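Local structure of citryl-spermidine/3,4-dihydroxybenzoyl-citryl-spermidine:spermidine ligase (Bacillus anthracis, 3TO3) at residues I76-I81 and H586-P591; G379-A384 and V446-L451; G397-D402 and D526-K531. The protein catalyses the ATP-dependent condensation of spermidine with citryl-spermidine intermediates in the biosynthesis of petrobactin, a siderophore for iron acquisition and virulence. One frame throughout, in Å; residues are numbered along the deposited sequence.

Contact 1: I76-I81 and H586-P591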
ATOM      1  N   ILE B  76     -21.315  15.597  31.319  1.00 39.77           N
ATOM      2  CA  ILE B  76     -20.564  15.633  32.563  1.00 41.73           C
ATOM      3  C   ILE B  76     -19.532  14.507  32.611  1.00 50.13           C
ATOM      4  O   ILE B  76     -18.579  14.582  33.403  1.00 59.85           O
ATOM      5  CB  ILE B  76     -21.450  15.598  33.835  1.00 62.98           C
ATOM      6  CG1 ILE B  76     -21.852  14.172  34.153  1.00 59.45           C
ATOM      7  CG2 ILE B  76     -22.672  16.473  33.696  1.00 64.01           C
ATOM      8  CD1 ILE B  76     -22.137  13.980  35.580  1.00 64.75           C
ATOM      9  N   THR B  77     -19.630  13.520  31.712  1.00 47.57           N
ATOM     10  CA  THR B  77     -18.666  12.440  31.799  1.00 40.79           C
ATOM     11  C   THR B  77     -17.467  12.894  30.932  1.00 39.56           C
ATOM     12  O   THR B  77     -17.378  12.626  29.748  1.00 35.38           O
ATOM     13  CB  THR B  77     -19.328  11.147  31.184  1.00 46.94           C
ATOM     14  OG1 THR B  77     -20.330  10.646  32.078  1.00 43.91           O
ATOM     15  CG2 THR B  77     -18.313  10.007  30.863  1.00 36.72           C
ATOM     16  N   PHE B  78     -16.459  13.416  31.627  1.00 40.33           N
ATOM     17  CA  PHE B  78     -15.202  13.913  31.048  1.00 45.50           C
ATOM     18  C   PHE B  78     -15.330  14.988  30.010  1.00 45.96           C
ATOM     19  O   PHE B  78     -14.390  15.225  29.265  1.00 42.79           O
ATOM     20  CB  PHE B  78     -14.356  12.756  30.505  1.00 43.41           C
ATOM     21  CG  PHE B  78     -14.026  11.755  31.554  1.00 43.66           C
ATOM     22  CD1 PHE B  78     -13.027  12.015  32.461  1.00 45.69           C
ATOM     23  CD2 PHE B  78     -14.777  10.603  31.700  1.00 40.35           C
ATOM     24  CE1 PHE B  78     -12.733  11.132  33.465  1.00 52.51           C
ATOM     25  CE2 PHE B  78     -14.474   9.711  32.717  1.00 45.69           C
ATOM     26  CZ  PHE B  78     -13.464   9.985  33.595  1.00 52.16           C
ATOM     27  N   GLY B  79     -16.461  15.685  30.014  1.00 46.52           N
ATOM     28  CA  GLY B  79     -16.741  16.680  28.994  1.00 41.41           C
ATOM     29  C   GLY B  79     -16.856  16.127  27.588  1.00 42.40           C
ATOM     30  O   GLY B  79     -16.726  16.875  26.631  1.00 45.18           O
ATOM     31  N   ARG B  80     -17.107  14.831  27.432  1.00 42.58           N
ATOM     32  CA  ARG B  80     -17.220  14.280  26.081  1.00 34.50           C
ATOM     33  C   ARG B  80     -18.354  14.988  25.305  1.00 35.98           C
ATOM     34  O   ARG B  80     -19.357  15.434  25.880  1.00 38.73           O
ATOM     35  CB  ARG B  80     -17.503  12.797  26.125  1.00 42.61           C
ATOM     36  CG  ARG B  80     -16.445  11.936  26.751  1.00 47.19           C
ATOM     37  CD  ARG B  80     -15.429  11.562  25.756  1.00 47.40           C
ATOM     38  NE  ARG B  80     -15.983  10.868  24.598  1.00 44.12           N
ATOM     39  CZ  ARG B  80     -16.138   9.547  24.505  1.00 44.57           C
ATOM     40  NH1 ARG B  80     -15.816   8.742  25.526  1.00 39.40           N
ATOM     41  NH2 ARG B  80     -16.640   9.027  23.386  1.00 39.51           N
ATOM     42  N   ILE B  81     -18.166  15.084  24.001  1.00 38.65           N
ATOM     43  CA  ILE B  81     -19.120  15.693  23.111  1.00 38.06           C
ATOM     44  C   ILE B  81     -19.970  14.596  22.505  1.00 42.40           C
ATOM     45  O   ILE B  81     -19.452  13.615  21.972  1.00 40.31           O
ATOM     46  CB  ILE B  81     -18.384  16.436  21.972  1.00 35.98           C
ATOM     47  CG1 ILE B  81     -17.427  17.478  22.541  1.00 34.54           C
ATOM     48  CG2 ILE B  81     -19.367  17.089  20.982  1.00 38.08           C
ATOM     49  CD1 ILE B  81     -18.104  18.545  23.343  1.00 36.23           C
ATOM     50  N   HIS B 586      -4.977  16.922  26.382  1.00 50.25           N
ATOM     51  CA  HIS B 586      -5.847  18.069  26.632  1.00 49.81           C
ATOM     52  C   HIS B 586      -6.577  17.912  27.958  1.00 57.73           C
ATOM     53  O   HIS B 586      -6.787  16.800  28.426  1.00 59.52           O
ATOM     54  CB  HIS B 586      -6.817  18.355  25.477  1.00 41.36           C
ATOM     55  CG  HIS B 586      -7.915  17.339  25.323  1.00 47.74           C
ATOM     56  ND1 HIS B 586      -9.251  17.672  25.384  1.00 46.47           N
ATOM     57  CD2 HIS B 586      -7.872  16.010  25.078  1.00 45.26           C
ATOM     58  CE1 HIS B 586      -9.980  16.587  25.181  1.00 42.99           C
ATOM     59  NE2 HIS B 586      -9.166  15.566  25.002  1.00 39.59           N
ATOM     60  N   GLU B 587      -6.925  19.036  28.571  1.00 40.54           N
ATOM     61  CA  GLU B 587      -7.477  19.037  29.896  1.00 42.43           C
ATOM     62  C   GLU B 587      -8.976  18.812  29.860  1.00 50.87           C
ATOM     63  O   GLU B 587      -9.688  19.485  29.119  1.00 53.48           O
ATOM     64  CB  GLU B 587      -7.184  20.359  30.569  1.00 44.82           C
ATOM     65  CG  GLU B 587      -7.548  20.368  32.046  1.00 55.67           C
ATOM     66  CD  GLU B 587      -7.504  21.754  32.629  1.00 63.26           C
ATOM     67  OE1 GLU B 587      -7.361  22.701  31.836  1.00 69.75           O
ATOM     68  OE2 GLU B 587      -7.623  21.905  33.864  1.00 65.05           O
ATOM     69  N   VAL B 588      -9.445  17.863  30.662  1.00 50.30           N
ATOM     70  CA  VAL B 588     -10.861  17.504  30.698  1.00 46.06           C
ATOM     71  C   VAL B 588     -11.370  17.470  32.137  1.00 49.22           C
ATOM     72  O   VAL B 588     -10.610  17.210  33.058  1.00 48.77           O
ATOM     73  CB  VAL B 588     -11.106  16.134  30.044  1.00 41.78           C
ATOM     74  CG1 VAL B 588     -10.653  16.144  28.581  1.00 40.52           C
ATOM     75  CG2 VAL B 588     -10.398  15.031  30.823  1.00 37.69           C
ATOM     76  N   PRO B 589     -12.662  17.753  32.343  1.00 48.64           N
ATOM     77  CA  PRO B 589     -13.120  17.696  33.734  1.00 42.94           C
ATOM     78  C   PRO B 589     -13.251  16.238  34.183  1.00 38.43           C
ATOM     79  O   PRO B 589     -13.417  15.305  33.382  1.00 43.88           O
ATOM     80  CB  PRO B 589     -14.477  18.400  33.685  1.00 45.06           C
ATOM     81  CG  PRO B 589     -15.008  18.038  32.309  1.00 49.99           C
ATOM     82  CD  PRO B 589     -13.768  17.997  31.400  1.00 50.95           C
ATOM     83  N   ASN B 590     -13.139  16.027  35.483  1.00 41.71           N
ATOM     84  CA  ASN B 590     -13.209  14.675  36.023  1.00 43.04           C
ATOM     85  C   ASN B 590     -14.534  14.455  36.777  1.00 44.31           C
ATOM     86  O   ASN B 590     -14.781  15.080  37.812  1.00 52.99           O
ATOM     87  CB  ASN B 590     -12.007  14.443  36.925  1.00 41.09           C
ATOM     88  CG  ASN B 590     -12.062  13.114  37.645  1.00 45.88           C
ATOM     89  OD1 ASN B 590     -12.849  12.233  37.295  1.00 46.90           O
ATOM     90  ND2 ASN B 590     -11.233  12.972  38.675  1.00 38.84           N
ATOM     91  N   PRO B 591     -15.401  13.583  36.246  1.00 41.05           N
ATOM     92  CA  PRO B 591     -16.692  13.398  36.925  1.00 42.60           C
ATOM     93  C   PRO B 591     -16.524  12.766  38.320  1.00 43.45           C
ATOM     94  O   PRO B 591     -17.403  12.950  39.149  1.00 48.05           O
ATOM     95  CB  PRO B 591     -17.471  12.463  35.970  1.00 37.40           C
ATOM     96  CG  PRO B 591     -16.363  11.631  35.298  1.00 38.41           C
ATOM     97  CD  PRO B 591     -15.188  12.604  35.149  1.00 36.08           C
TER
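F78 and P591 meet where a type I' beta turn, T77 to R80, packs against the end of strand 585-589. The turn lies in the loop between strands 65-74 and 81-83 and is closed by R80 N to T77 O. The main contact is a CH-pi interaction. P591 CD lies 3.4 Å from the centroid of the F78 ring, 16° off the ring normal. P591 CG is also close, nearest F78 CE2 and CZ. The two side chains cross at about a right angle. F78 CG is anti to its own carbonyl carbon (chi1 -59°), and from there the ring reaches P591. V588 CG2 approaches the ring at its edge, 4.3 Å from F78 CD1. The N590 amide lies alongside, its plane 7° from that of the ring.

No hydrogen bond joins the two segments. The backbones still meet through a nearly straight CA-H...O contact, F78 CA to P589 O at 3.3 Å. The P589 ring sits against the turn, with CG 3.6 Å from G79 N. G79 has positive phi, which favours glycine here. P591 CB touches I76 O at 3.5 Å.

N590 is the N-cap of helix 591-600. Its OD1 accepts from L592 N, and its ND2 binds T564 O and L562 O. Helix 502-528 brings F513 and L514 to F78, strand 566-570 adds F567, and W536 of helix 532-547 touches P591.

Contact 2: G379-A384 and V446-L451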
ATOM      1  N   GLY B 379     -15.816 -21.595  35.189  1.00 74.25           N
ATOM      2  CA  GLY B 379     -16.521 -22.601  35.962  1.00 75.00           C
ATOM      3  C   GLY B 379     -17.692 -23.191  35.196  1.00 80.37           C
ATOM      4  O   GLY B 379     -17.995 -22.763  34.083  1.00 74.06           O
ATOM      5  N   GLU B 380     -18.379 -24.157  35.800  1.00 93.12           N
ATOM      6  CA  GLU B 380     -19.376 -24.922  35.059  1.00 96.85           C
ATOM      7  C   GLU B 380     -20.617 -24.122  34.658  1.00 86.31           C
ATOM      8  O   GLU B 380     -21.169 -24.333  33.579  1.00 85.22           O
ATOM      9  CB  GLU B 380     -19.760 -26.211  35.788  1.00105.58           C
ATOM     10  CG  GLU B 380     -20.552 -27.168  34.914  1.00115.06           C
ATOM     11  CD  GLU B 380     -20.595 -28.583  35.473  1.00127.54           C
ATOM     12  OE1 GLU B 380     -19.971 -29.480  34.861  1.00129.22           O
ATOM     13  OE2 GLU B 380     -21.257 -28.804  36.514  1.00130.38           O
ATOM     14  N   GLN B 381     -21.070 -23.213  35.513  1.00 74.79           N
ATOM     15  CA  GLN B 381     -22.195 -22.375  35.113  1.00 76.85           C
ATOM     16  C   GLN B 381     -21.807 -21.003  34.559  1.00 72.85           C
ATOM     17  O   GLN B 381     -22.671 -20.233  34.153  1.00 75.24           O
ATOM     18  CB  GLN B 381     -23.181 -22.221  36.266  1.00 88.26           C
ATOM     19  CG  GLN B 381     -23.809 -23.528  36.709  1.00 98.94           C
ATOM     20  CD  GLN B 381     -24.355 -23.432  38.111  1.00108.01           C
ATOM     21  OE1 GLN B 381     -23.596 -23.430  39.081  1.00111.07           O
ATOM     22  NE2 GLN B 381     -25.674 -23.326  38.230  1.00109.29           N
ATOM     23  N   GLU B 382     -20.513 -20.698  34.536  1.00 67.42           N
ATOM     24  CA  GLU B 382     -20.048 -19.370  34.133  1.00 62.35           C
ATOM     25  C   GLU B 382     -19.972 -19.214  32.613  1.00 57.38           C
ATOM     26  O   GLU B 382     -19.656 -20.154  31.915  1.00 65.90           O
ATOM     27  CB  GLU B 382     -18.687 -19.072  34.782  1.00 57.84           C
ATOM     28  CG  GLU B 382     -18.716 -19.115  36.305  1.00 60.34           C
ATOM     29  CD  GLU B 382     -17.373 -18.810  36.985  1.00 71.54           C
ATOM     30  OE1 GLU B 382     -16.275 -18.959  36.379  1.00 62.52           O
ATOM     31  OE2 GLU B 382     -17.433 -18.417  38.172  1.00 84.91           O
ATOM     32  N   ASP B 383     -20.288 -18.033  32.095  1.00 61.16           N
ATOM     33  CA  ASP B 383     -19.903 -17.680  30.718  1.00 57.90           C
ATOM     34  C   ASP B 383     -19.140 -16.350  30.732  1.00 49.72           C
ATOM     35  O   ASP B 383     -18.857 -15.799  31.805  1.00 50.71           O
ATOM     36  CB  ASP B 383     -21.109 -17.619  29.764  1.00 69.95           C
ATOM     37  CG  ASP B 383     -20.758 -18.068  28.324  1.00 80.64           C
ATOM     38  OD1 ASP B 383     -19.578 -17.922  27.879  1.00 67.84           O
ATOM     39  OD2 ASP B 383     -21.679 -18.576  27.642  1.00 88.92           O
ATOM     40  N   ALA B 384     -18.798 -15.833  29.557  1.00 36.55           N
ATOM     41  CA  ALA B 384     -17.924 -14.674  29.493  1.00 42.37           C
ATOM     42  C   ALA B 384     -18.323 -13.785  28.348  1.00 44.98           C
ATOM     43  O   ALA B 384     -18.772 -14.264  27.315  1.00 45.11           O
ATOM     44  CB  ALA B 384     -16.451 -15.110  29.321  1.00 39.47           C
ATOM     45  N   VAL B 446     -16.507 -12.235  33.368  1.00 41.96           N
ATOM     46  CA  VAL B 446     -17.049 -13.558  33.619  1.00 46.46           C
ATOM     47  C   VAL B 446     -18.331 -13.407  34.438  1.00 49.80           C
ATOM     48  O   VAL B 446     -18.369 -12.671  35.426  1.00 50.69           O
ATOM     49  CB  VAL B 446     -16.065 -14.425  34.378  1.00 48.49           C
ATOM     50  CG1 VAL B 446     -16.664 -15.818  34.632  1.00 42.87           C
ATOM     51  CG2 VAL B 446     -14.788 -14.531  33.590  1.00 43.05           C
ATOM     52  N   HIS B 447     -19.393 -14.073  34.007  1.00 45.62           N
ATOM     53  CA  HIS B 447     -20.697 -13.837  34.606  1.00 43.20           C
ATOM     54  C   HIS B 447     -21.464 -15.141  34.741  1.00 48.86           C
ATOM     55  O   HIS B 447     -21.120 -16.157  34.117  1.00 50.76           O
ATOM     56  CB  HIS B 447     -21.496 -12.850  33.747  1.00 48.21           C
ATOM     57  CG  HIS B 447     -21.898 -13.409  32.416  1.00 47.44           C
ATOM     58  ND1 HIS B 447     -22.991 -14.236  32.258  1.00 43.89           N
ATOM     59  CD2 HIS B 447     -21.345 -13.276  31.184  1.00 43.44           C
ATOM     60  CE1 HIS B 447     -23.093 -14.590  30.986  1.00 48.40           C
ATOM     61  NE2 HIS B 447     -22.102 -14.028  30.316  1.00 46.79           N
ATOM     62  N   LYS B 448     -22.504 -15.136  35.564  1.00 51.08           N
ATOM     63  CA  LYS B 448     -23.362 -16.317  35.656  1.00 55.70           C
ATOM     64  C   LYS B 448     -24.765 -15.868  35.271  1.00 58.43           C
ATOM     65  O   LYS B 448     -25.448 -15.150  36.030  1.00 51.44           O
ATOM     66  CB  LYS B 448     -23.313 -16.859  37.086  1.00 63.99           C
ATOM     67  CG  LYS B 448     -23.893 -18.224  37.277  1.00 77.58           C
ATOM     68  CD  LYS B 448     -23.443 -18.787  38.616  1.00 92.45           C
ATOM     69  CE  LYS B 448     -21.936 -18.570  38.830  1.00 99.39           C
ATOM     70  NZ  LYS B 448     -21.241 -19.805  39.342  1.00107.09           N
ATOM     71  N   GLU B 449     -25.206 -16.287  34.090  1.00 56.03           N
ATOM     72  CA  GLU B 449     -26.476 -15.789  33.585  1.00 59.24           C
ATOM     73  C   GLU B 449     -26.596 -14.259  33.779  1.00 56.25           C
ATOM     74  O   GLU B 449     -27.642 -13.763  34.227  1.00 54.62           O
ATOM     75  CB  GLU B 449     -27.652 -16.521  34.242  1.00 53.31           C
ATOM     76  CG  GLU B 449     -27.738 -18.010  33.917  1.00 68.13           C
ATOM     77  CD  GLU B 449     -28.979 -18.659  34.547  1.00 98.53           C
ATOM     78  OE1 GLU B 449     -29.213 -18.471  35.770  1.00101.60           O
ATOM     79  OE2 GLU B 449     -29.737 -19.343  33.820  1.00112.45           O
ATOM     80  N   GLY B 450     -25.523 -13.532  33.456  1.00 49.10           N
ATOM     81  CA  GLY B 450     -25.527 -12.080  33.487  1.00 42.22           C
ATOM     82  C   GLY B 450     -25.204 -11.426  34.820  1.00 43.86           C
ATOM     83  O   GLY B 450     -25.059 -10.211  34.899  1.00 40.67           O
ATOM     84  N   LEU B 451     -25.120 -12.228  35.876  1.00 49.35           N
ATOM     85  CA  LEU B 451     -24.666 -11.758  37.178  1.00 50.28           C
ATOM     86  C   LEU B 451     -23.142 -11.673  37.161  1.00 49.83           C
ATOM     87  O   LEU B 451     -22.482 -12.678  36.904  1.00 52.46           O
ATOM     88  CB  LEU B 451     -25.062 -12.752  38.262  1.00 54.75           C
ATOM     89  CG  LEU B 451     -24.643 -12.314  39.662  1.00 63.51           C
ATOM     90  CD1 LEU B 451     -25.545 -11.168  40.073  1.00 67.59           C
ATOM     91  CD2 LEU B 451     -24.699 -13.456  40.690  1.00 67.89           C
TER
HETATM   92  O   HOH W   1     -23.549 -18.326  32.390  1.00 62.15           O
HETATM   93  O   HOH W   2     -19.632 -22.455  38.318  1.00 64.16           O
HETATM   94  O   HOH W   3     -21.636 -15.159  27.646  1.00 53.53           O
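D383 and H447 form an antiparallel hydrogen-bonded pair between strands 383-386 and 443-448. D383 N donates to H447 O at 2.9 Å, and H447 N donates to D383 O at 2.8 Å. The second bond is the straighter, with 170° at the hydrogen. A384 and V446 follow as a non-hydrogen-bonded pair. V446 CA also makes a CA-H...O contact to D383 O.

The H447 ring folds back over its partner strand. Its CG sits between the backbone N and the carbonyl carbon (chi1 68°), and D383 O lies over one ring face, offset toward the rim. D383 CB is 3.8 Å from H447 NE2. On the other side of the sheet, V446 CG1 touches E382 OE1 at 3.6 Å. Beyond the pair, K448 CG and CD lie against Q381, and K448 NZ comes up to E382 CG.

A second shell holds these groups. G450 N donates to H447 ND1 from well out of the ring plane. G450 belongs to the type I' turn K448 to L451, which makes a beta hairpin of strands 443-448 and 451-457. Strand 383-386 pairs with the first of these in the mixed sheet. Water 3 lies at the ring edge and links H447 NE2 (2.9 Å) to A384 O. Water 1 bridges Q381 O and E449 N. E382 OE1 accepts from G379 N, above the carboxylate plane. W404 also meets the H447 ring.

The bond from G450 N is consistent with ND1 lacking a proton. The charges of E382 and K448 stay apart, with OE2 4.2 Å from NZ. Their attraction is probably modest. R454 and R343 make long, weak ion pairs with the E382 carboxylate. The backbone bonds are the direct polar links between the segments.

Contact 3: G397-D402 and D526-K531. With EDO (1,2-ethanediol), chain H.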
ATOM      1  N   GLY B 397     -30.711  -1.089  18.094  1.00 48.07           N
ATOM      2  CA  GLY B 397     -30.379  -0.140  19.152  1.00 43.73           C
ATOM      3  C   GLY B 397     -30.560  -0.587  20.593  1.00 49.49           C
ATOM      4  O   GLY B 397     -30.185   0.119  21.512  1.00 54.90           O
ATOM      5  N   THR B 398     -31.163  -1.745  20.807  1.00 54.47           N
ATOM      6  CA  THR B 398     -31.335  -2.267  22.157  1.00 54.67           C
ATOM      7  C   THR B 398     -29.980  -2.668  22.725  1.00 47.90           C
ATOM      8  O   THR B 398     -29.308  -3.493  22.141  1.00 48.77           O
ATOM      9  CB  THR B 398     -32.202  -3.537  22.121  1.00 52.88           C
ATOM     10  OG1 THR B 398     -33.403  -3.247  21.428  1.00 55.40           O
ATOM     11  CG2 THR B 398     -32.527  -4.023  23.516  1.00 53.77           C
ATOM     12  N   PRO B 399     -29.593  -2.110  23.877  1.00 44.94           N
ATOM     13  CA  PRO B 399     -28.344  -2.550  24.499  1.00 42.35           C
ATOM     14  C   PRO B 399     -28.356  -4.063  24.644  1.00 47.22           C
ATOM     15  O   PRO B 399     -29.394  -4.627  24.994  1.00 59.95           O
ATOM     16  CB  PRO B 399     -28.401  -1.887  25.877  1.00 35.30           C
ATOM     17  CG  PRO B 399     -29.257  -0.664  25.651  1.00 42.09           C
ATOM     18  CD  PRO B 399     -30.336  -1.196  24.755  1.00 41.65           C
ATOM     19  N   ILE B 400     -27.241  -4.722  24.375  1.00 39.74           N
ATOM     20  CA  ILE B 400     -27.231  -6.164  24.514  1.00 46.25           C
ATOM     21  C   ILE B 400     -27.340  -6.611  25.989  1.00 49.09           C
ATOM     22  O   ILE B 400     -27.716  -7.743  26.247  1.00 46.11           O
ATOM     23  CB  ILE B 400     -26.011  -6.826  23.838  1.00 54.36           C
ATOM     24  CG1 ILE B 400     -24.761  -6.564  24.647  1.00 55.92           C
ATOM     25  CG2 ILE B 400     -25.852  -6.393  22.378  1.00 47.34           C
ATOM     26  CD1 ILE B 400     -23.995  -7.821  24.874  1.00 66.04           C
ATOM     27  N   ILE B 401     -27.070  -5.719  26.946  1.00 40.17           N
ATOM     28  CA  ILE B 401     -27.208  -6.087  28.350  1.00 40.73           C
ATOM     29  C   ILE B 401     -28.645  -5.941  28.831  1.00 50.02           C
ATOM     30  O   ILE B 401     -28.932  -6.134  30.022  1.00 60.05           O
ATOM     31  CB  ILE B 401     -26.232  -5.333  29.329  1.00 42.53           C
ATOM     32  CG1 ILE B 401     -26.442  -3.820  29.282  1.00 44.21           C
ATOM     33  CG2 ILE B 401     -24.765  -5.690  29.045  1.00 47.85           C
ATOM     34  CD1 ILE B 401     -25.582  -3.059  30.271  1.00 33.78           C
ATOM     35  N   ASP B 402     -29.547  -5.596  27.913  1.00 45.16           N
ATOM     36  CA  ASP B 402     -30.914  -5.250  28.293  1.00 38.86           C
ATOM     37  C   ASP B 402     -31.584  -6.297  29.193  1.00 46.47           C
ATOM     38  O   ASP B 402     -32.016  -5.969  30.303  1.00 51.26           O
ATOM     39  CB  ASP B 402     -31.759  -4.924  27.066  1.00 42.05           C
ATOM     40  CG  ASP B 402     -33.193  -4.511  27.422  1.00 52.94           C
ATOM     41  OD1 ASP B 402     -33.397  -3.333  27.802  1.00 50.49           O
ATOM     42  OD2 ASP B 402     -34.117  -5.360  27.307  1.00 58.43           O
ATOM     43  N   ASP B 526     -28.744   7.344  28.009  1.00 48.42           N
ATOM     44  CA  ASP B 526     -29.578   7.596  26.848  1.00 49.57           C
ATOM     45  C   ASP B 526     -30.669   6.557  26.625  1.00 47.50           C
ATOM     46  O   ASP B 526     -31.706   6.869  26.090  1.00 49.83           O
ATOM     47  CB  ASP B 526     -28.721   7.871  25.612  1.00 58.00           C
ATOM     48  CG  ASP B 526     -27.776   9.081  25.819  1.00 64.55           C
ATOM     49  OD1 ASP B 526     -28.253  10.187  26.187  1.00 64.85           O
ATOM     50  OD2 ASP B 526     -26.553   8.908  25.648  1.00 63.52           O
ATOM     51  N   LYS B 527     -30.394   5.312  26.974  1.00 52.99           N
ATOM     52  CA  LYS B 527     -31.386   4.252  26.903  1.00 50.37           C
ATOM     53  C   LYS B 527     -32.344   4.073  28.089  1.00 52.17           C
ATOM     54  O   LYS B 527     -33.488   3.652  27.922  1.00 54.24           O
ATOM     55  CB  LYS B 527     -30.704   2.926  26.567  1.00 58.13           C
ATOM     56  CG  LYS B 527     -29.879   2.998  25.271  1.00 52.81           C
ATOM     57  CD  LYS B 527     -30.767   3.392  24.104  1.00 50.22           C
ATOM     58  CE  LYS B 527     -30.146   2.895  22.816  1.00 59.62           C
ATOM     59  NZ  LYS B 527     -30.907   3.261  21.578  1.00 69.38           N
ATOM     60  N   TYR B 528     -31.796   4.157  29.280  1.00 48.62           N
ATOM     61  CA  TYR B 528     -32.565   4.008  30.498  1.00 55.04           C
ATOM     62  C   TYR B 528     -32.854   5.245  31.338  1.00 57.16           C
ATOM     63  O   TYR B 528     -33.455   5.132  32.404  1.00 55.83           O
ATOM     64  CB  TYR B 528     -32.029   2.834  31.320  1.00 52.39           C
ATOM     65  CG  TYR B 528     -31.810   1.588  30.466  1.00 47.70           C
ATOM     66  CD1 TYR B 528     -32.871   0.787  30.100  1.00 51.90           C
ATOM     67  CD2 TYR B 528     -30.556   1.246  29.993  1.00 41.83           C
ATOM     68  CE1 TYR B 528     -32.691  -0.348  29.311  1.00 59.49           C
ATOM     69  CE2 TYR B 528     -30.360   0.102  29.194  1.00 48.05           C
ATOM     70  CZ  TYR B 528     -31.441  -0.685  28.868  1.00 57.34           C
ATOM     71  OH  TYR B 528     -31.305  -1.812  28.091  1.00 59.13           O
ATOM     72  N   GLU B 529     -32.357   6.407  30.928  1.00 50.10           N
ATOM     73  CA  GLU B 529     -32.543   7.609  31.753  1.00 55.91           C
ATOM     74  C   GLU B 529     -31.857   7.481  33.103  1.00 52.45           C
ATOM     75  O   GLU B 529     -32.258   8.113  34.072  1.00 57.59           O
ATOM     76  CB  GLU B 529     -34.026   7.901  32.021  1.00 62.19           C
ATOM     77  CG  GLU B 529     -34.937   7.714  30.839  1.00 83.25           C
ATOM     78  CD  GLU B 529     -34.472   8.493  29.636  1.00103.63           C
ATOM     79  OE1 GLU B 529     -34.486   9.746  29.702  1.00111.40           O
ATOM     80  OE2 GLU B 529     -34.087   7.853  28.627  1.00110.10           O
ATOM     81  N   TRP B 530     -30.831   6.650  33.174  1.00 52.17           N
ATOM     82  CA  TRP B 530     -29.969   6.628  34.347  1.00 55.88           C
ATOM     83  C   TRP B 530     -28.991   7.794  34.180  1.00 55.93           C
ATOM     84  O   TRP B 530     -28.231   7.868  33.203  1.00 57.76           O
ATOM     85  CB  TRP B 530     -29.233   5.290  34.436  1.00 57.66           C
ATOM     86  CG  TRP B 530     -28.558   5.082  35.721  1.00 58.02           C
ATOM     87  CD1 TRP B 530     -27.252   5.358  36.027  1.00 56.38           C
ATOM     88  CD2 TRP B 530     -29.136   4.544  36.895  1.00 59.17           C
ATOM     89  NE1 TRP B 530     -26.989   5.028  37.328  1.00 52.68           N
ATOM     90  CE2 TRP B 530     -28.133   4.527  37.887  1.00 62.15           C
ATOM     91  CE3 TRP B 530     -30.403   4.064  37.209  1.00 64.19           C
ATOM     92  CZ2 TRP B 530     -28.366   4.065  39.169  1.00 69.65           C
ATOM     93  CZ3 TRP B 530     -30.631   3.609  38.484  1.00 72.92           C
ATOM     94  CH2 TRP B 530     -29.621   3.612  39.451  1.00 72.86           C
ATOM     95  N   LYS B 531     -29.038   8.713  35.133  1.00 55.25           N
ATOM     96  CA  LYS B 531     -28.281   9.945  35.062  1.00 50.37           C
ATOM     97  C   LYS B 531     -26.803   9.654  35.228  1.00 51.88           C
ATOM     98  O   LYS B 531     -26.418   8.756  35.988  1.00 50.93           O
ATOM     99  CB  LYS B 531     -28.761  10.931  36.138  1.00 69.27           C
ATOM    100  CG  LYS B 531     -29.966  11.809  35.724  1.00 74.01           C
ATOM    101  CD  LYS B 531     -30.588  12.554  36.924  1.00 91.42           C
ATOM    102  CE  LYS B 531     -29.666  13.616  37.534  1.00101.48           C
ATOM    103  NZ  LYS B 531     -29.494  14.824  36.660  1.00106.00           N
TER
HETATM  104  C1  EDO H 620     -31.621   9.016  38.576  1.00 84.02           C
HETATM  105  O1  EDO H 620     -30.729   9.722  37.732  1.00 88.08           O
HETATM  106  C2  EDO H 620     -31.371   7.539  38.346  1.00 84.12           C
HETATM  107  O2  EDO H 620     -32.635   6.884  38.499  1.00 93.53           O
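Y528 reaches from the end of helix 502-528 to P399 and D402. Its CB starts toward the 397-402 segment, and CG is anti to the carbonyl carbon (chi1 -47°), from where the ring extends to that segment. One ring face has K527 CB above it, offset toward the rim. Farther out the two sides of the ring meet different partners. CE2 packs on P399 CG at 3.8 Å, while CE1 lies 3.4 Å from D402 OD1. CZ is near both. At the tip, OH donates a hydrogen bond to D402 OD1 at 2.6 Å. The acceptor uses its anti lone pair, the one away from the other oxygen. It lies at the ring edge, in the ring plane, and carboxylate and ring planes are only 17° apart. D402 CG is anti to its backbone N (chi1 -178°), a position from which OD1 meets the phenol. The phenol OH also touches the P399 ring, 3.4 Å from CG, where the two side chains meet tip to tip.

The contact joins a turn to the end of a helix. P399 to D402 is a type I beta turn, closed by D402 N to P399 O, and it leads into helix 402-408. On the other side, helix 502-528 ends at Y528, and E529 leaves helical geometry with positive phi. W530 and K531 then lead into helix 532-547, with K531 at the N-cap position. A 1,2-ethanediol, probably from the crystallisation liquor, has its C2 over one face of the W530 ring.

The CB of K527, like that of Y528, points toward the 397-402 segment. Its CG is 3.7 Å from P399 CG. CE comes 3.1 Å from G397 O. G397 has a positive phi that calls for glycine. I410 of helix 410-432 touches Y528, and V523 of helix 502-528 touches P399.

Contacts 2 and 3 both lie within the long loop of chain closed by contact 1. Along the sequence their own segments alternate. None of the three touches another. Contacts 1 and 3 come within about 6 Å at their nearest atoms, and contacts 2 and 3 within about 7 Å. Contacts 1 and 2 are farthest apart, with centres 34 Å from each other. Helix 502-528 links contacts 1 and 3: it lines the F78 side of contact 1, and its last residues supply part of one side of contact 3. Contact 3 is near the nucleotide site, with the P399 side chain about 8 Å from that of ATP-binding Y391. The T77 side chain of contact 1 is about 14 Å from ATP. Contact 2 lies away from the annotated sites.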